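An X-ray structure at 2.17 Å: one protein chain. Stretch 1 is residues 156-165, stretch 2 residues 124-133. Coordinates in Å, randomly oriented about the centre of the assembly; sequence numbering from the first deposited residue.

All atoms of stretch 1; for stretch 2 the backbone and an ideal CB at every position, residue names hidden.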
# COMPACT_ATOMS: atom_id res chain seq x y z
N GLY A 156 17.38 -7.28 2.60
CA GLY A 156 17.58 -8.17 1.46
C GLY A 156 17.42 -7.53 0.08
O GLY A 156 18.02 -8.01 -0.89
N ILE A 157 16.58 -6.48 -0.01
CA ILE A 157 16.46 -5.66 -1.23
C ILE A 157 17.73 -4.84 -1.45
O ILE A 157 18.23 -4.78 -2.58
CB ILE A 157 15.28 -4.64 -1.19
CG1 ILE A 157 13.92 -5.33 -0.98
CG2 ILE A 157 15.25 -3.79 -2.46
CD1 ILE A 157 13.70 -6.57 -1.83
N GLU A 158 18.21 -4.19 -0.39
CA GLU A 158 19.43 -3.39 -0.47
C GLU A 158 20.64 -4.25 -0.84
O GLU A 158 21.43 -3.85 -1.70
CB GLU A 158 19.68 -2.63 0.84
CG GLU A 158 21.00 -1.85 0.85
CD GLU A 158 21.00 -0.61 1.72
OE1 GLU A 158 19.96 -0.29 2.34
OE2 GLU A 158 22.05 0.07 1.77
N GLN A 159 20.77 -5.42 -0.21
CA GLN A 159 21.87 -6.35 -0.48
C GLN A 159 21.85 -6.85 -1.92
O GLN A 159 22.90 -7.04 -2.52
CB GLN A 159 21.85 -7.54 0.50
CG GLN A 159 22.02 -7.20 1.98
CD GLN A 159 23.41 -6.69 2.33
OE1 GLN A 159 23.56 -5.54 2.77
NE2 GLN A 159 24.42 -7.53 2.15
N ALA A 160 20.65 -7.05 -2.48
CA ALA A 160 20.50 -7.47 -3.89
C ALA A 160 20.76 -6.36 -4.93
O ALA A 160 21.28 -6.63 -6.03
CB ALA A 160 19.12 -8.07 -4.10
N LEU A 161 20.36 -5.12 -4.61
CA LEU A 161 20.69 -3.95 -5.42
C LEU A 161 22.01 -3.32 -4.98
O LEU A 161 22.42 -2.31 -5.54
CB LEU A 161 19.57 -2.90 -5.40
CG LEU A 161 19.30 -2.12 -4.11
CD1 LEU A 161 20.22 -0.91 -3.91
CD2 LEU A 161 17.83 -1.69 -4.06
N SER A 162 22.67 -3.91 -3.99
CA SER A 162 24.01 -3.48 -3.58
C SER A 162 24.99 -3.60 -4.75
O SER A 162 25.71 -2.64 -5.05
CB SER A 162 24.53 -4.30 -2.39
OG SER A 162 25.73 -3.76 -1.86
N LYS A 163 24.98 -4.76 -5.41
CA LYS A 163 25.82 -4.99 -6.59
C LYS A 163 25.97 -3.70 -7.43
O LYS A 163 27.08 -3.18 -7.58
CB LYS A 163 25.31 -6.19 -7.42
CG LYS A 163 24.15 -5.92 -8.37
CD LYS A 163 23.80 -7.14 -9.21
CE LYS A 163 22.50 -6.94 -9.98
NZ LYS A 163 22.39 -7.80 -11.18
N ARG A 164 24.86 -3.13 -7.89
CA ARG A 164 24.89 -1.92 -8.70
C ARG A 164 24.74 -0.67 -7.83
O ARG A 164 25.74 -0.00 -7.53
CB ARG A 164 23.83 -1.98 -9.80
CG ARG A 164 24.30 -2.79 -11.00
CD ARG A 164 23.20 -3.61 -11.65
NE ARG A 164 23.79 -4.68 -12.45
CZ ARG A 164 24.29 -4.54 -13.68
NH1 ARG A 164 24.25 -3.36 -14.30
NH2 ARG A 164 24.82 -5.59 -14.30
N GLY A 165 23.50 -0.37 -7.42
CA GLY A 165 23.19 0.86 -6.69
C GLY A 165 23.32 0.69 -5.19
O GLY A 165 23.79 -0.34 -4.73
N UNK A 124 13.13 -4.30 -13.96
CA UNK A 124 12.93 -5.74 -14.16
C UNK A 124 13.77 -6.59 -13.22
O UNK A 124 13.37 -7.70 -12.87
CB UNK A 124 13.25 -6.12 -15.61
N UNK A 125 14.95 -6.10 -12.85
CA UNK A 125 15.81 -6.84 -11.92
C UNK A 125 15.17 -6.92 -10.54
O UNK A 125 15.29 -7.93 -9.84
CB UNK A 125 17.19 -6.18 -11.82
N UNK A 126 14.50 -5.83 -10.14
CA UNK A 126 13.78 -5.79 -8.86
C UNK A 126 12.60 -6.76 -8.88
O UNK A 126 12.50 -7.63 -8.01
CB UNK A 126 13.29 -4.37 -8.56
N UNK A 127 11.75 -6.66 -9.91
CA UNK A 127 10.61 -7.58 -10.07
C UNK A 127 11.00 -9.05 -9.91
O UNK A 127 10.28 -9.82 -9.28
CB UNK A 127 9.97 -7.38 -11.44
N UNK A 128 12.15 -9.43 -10.47
CA UNK A 128 12.60 -10.83 -10.50
C UNK A 128 13.12 -11.36 -9.16
O UNK A 128 13.31 -12.57 -9.01
CB UNK A 128 13.70 -10.98 -11.55
N UNK A 129 13.36 -10.48 -8.19
CA UNK A 129 13.78 -10.90 -6.85
C UNK A 129 12.65 -11.67 -6.15
O UNK A 129 11.47 -11.42 -6.42
CB UNK A 129 14.19 -9.69 -6.01
N UNK A 130 12.99 -12.59 -5.22
CA UNK A 130 12.03 -13.58 -4.72
C UNK A 130 10.76 -13.05 -4.01
O UNK A 130 9.79 -13.80 -3.91
CB UNK A 130 12.77 -14.50 -3.75
N UNK A 131 10.76 -11.80 -3.53
CA UNK A 131 9.63 -11.28 -2.73
C UNK A 131 8.99 -9.98 -3.19
O UNK A 131 8.18 -9.39 -2.47
CB UNK A 131 10.10 -11.08 -1.29
N UNK A 132 9.32 -9.54 -4.39
CA UNK A 132 8.86 -8.25 -4.88
C UNK A 132 7.53 -8.40 -5.62
O UNK A 132 7.33 -9.39 -6.33
CB UNK A 132 9.91 -7.62 -5.79
N UNK A 133 6.66 -7.40 -5.48
CA UNK A 133 5.33 -7.40 -6.08
C UNK A 133 5.22 -6.35 -7.18
O UNK A 133 4.88 -6.68 -8.31
CB UNK A 133 4.26 -7.15 -5.01

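Position 124 is helical, and nothing of stretch 1 lies near its ideal CB. Many side chains would suit it. It is Ser124, whose backbone O accepts a hydrogen bond from the N of position 128 at 3.2 Å.

Position 125 is also helical, but its CA-to-CB bond points toward stretch 1. The ideal CB is 5.5 Å from Lys163 NZ, and the side chain of Arg164 lies farther out. A long polar or acidic side chain would suit. The residue is Gln125. Its OE1 lies 3.6 Å from Lys163 NZ and 3.7 Å from Arg164 CD. No hydrogen bond is formed: the approach to NZ is loosely polar, that to CD a packing contact. Its NE2 lies over one face of the Arg164 guanidinium.

Position 126 points sideways, with no stretch 1 atom within 5.5 Å of the ideal CB. The apolar side chains of Ile157 and Leu161 lie beyond. A small side chain would not reach them; Leu, Ile or Met could. It is Leu126. The end of its side chain turns nearer, placing CD2 4.2 Å from Ile157 CG2 and 4.4 Å from Leu161 CD2.

Positions 127 and 128 are out of reach, so many side chains would suit. They are Arg127, which hydrogen-bonds through NH1 elsewhere in the structure, and Ala128.

Position 129 has left the helix, with phi/psi of -67/153°. Its CA-to-CB bond points toward stretch 1, and the ideal CB is 5.2 Å from Ile157 CD1. The methyl of Ala160 is also on this side. A medium apolar side chain suits, such as Leu, Ile or Met. It is Leu129, whose CD2 packs 3.6 Å from Ala160 CB.

Position 130 follows as the second residue of a type I turn. Its phi of -61° would accept proline, among others. It is Pro130, with no contact to stretch 1.

Position 131 is the third turn residue, at -126/12°. This backbone does not require glycine, and nothing of stretch 1 is near the ideal CB. It is Gly131.

Position 132 begins a strand and points toward stretch 1, where Ile157 CD1 is nearby. A branched or medium apolar residue fits. It is Val132; its CG2 lies 4.1 Å from Ile157 CD1.

Position 133 is out of reach. It lies in a strand, though its psi of -58° is not extended; many side chains would suit. It is Ile133.

Stretch 2 124-133: SQLRALPGVI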
# COMPACT_ATOMS: atom_id res chain seq x y z
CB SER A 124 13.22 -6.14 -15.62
OG SER A 124 12.22 -5.66 -16.50
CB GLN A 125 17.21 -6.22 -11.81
CG GLN A 125 18.19 -6.72 -12.86
CD GLN A 125 19.41 -5.81 -13.04
OE1 GLN A 125 19.94 -5.27 -12.07
NE2 GLN A 125 19.85 -5.65 -14.28
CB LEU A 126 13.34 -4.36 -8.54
CG LEU A 126 14.47 -3.46 -8.03
CD1 LEU A 126 14.07 -1.99 -8.02
CD2 LEU A 126 14.97 -3.89 -6.65
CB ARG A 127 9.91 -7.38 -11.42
CG ARG A 127 9.03 -6.14 -11.47
CD ARG A 127 8.22 -6.05 -12.76
NE ARG A 127 8.80 -5.11 -13.72
CZ ARG A 127 8.65 -3.79 -13.67
NH1 ARG A 127 7.94 -3.21 -12.71
NH2 ARG A 127 9.22 -3.02 -14.60
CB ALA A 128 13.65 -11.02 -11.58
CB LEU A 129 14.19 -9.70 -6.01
CG LEU A 129 15.38 -8.90 -6.52
CD1 LEU A 129 15.41 -7.50 -5.92
CD2 LEU A 129 16.68 -9.63 -6.23
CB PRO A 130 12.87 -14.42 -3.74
CG PRO A 130 14.29 -14.11 -4.04
CD PRO A 130 14.29 -12.70 -4.52
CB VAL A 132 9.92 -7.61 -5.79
CG1 VAL A 132 9.37 -6.39 -6.51
CG2 VAL A 132 11.15 -7.24 -4.97
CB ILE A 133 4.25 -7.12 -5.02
CG1 ILE A 133 4.21 -8.26 -4.00
CG2 ILE A 133 2.87 -6.94 -5.66
CD1 ILE A 133 3.70 -7.83 -2.64
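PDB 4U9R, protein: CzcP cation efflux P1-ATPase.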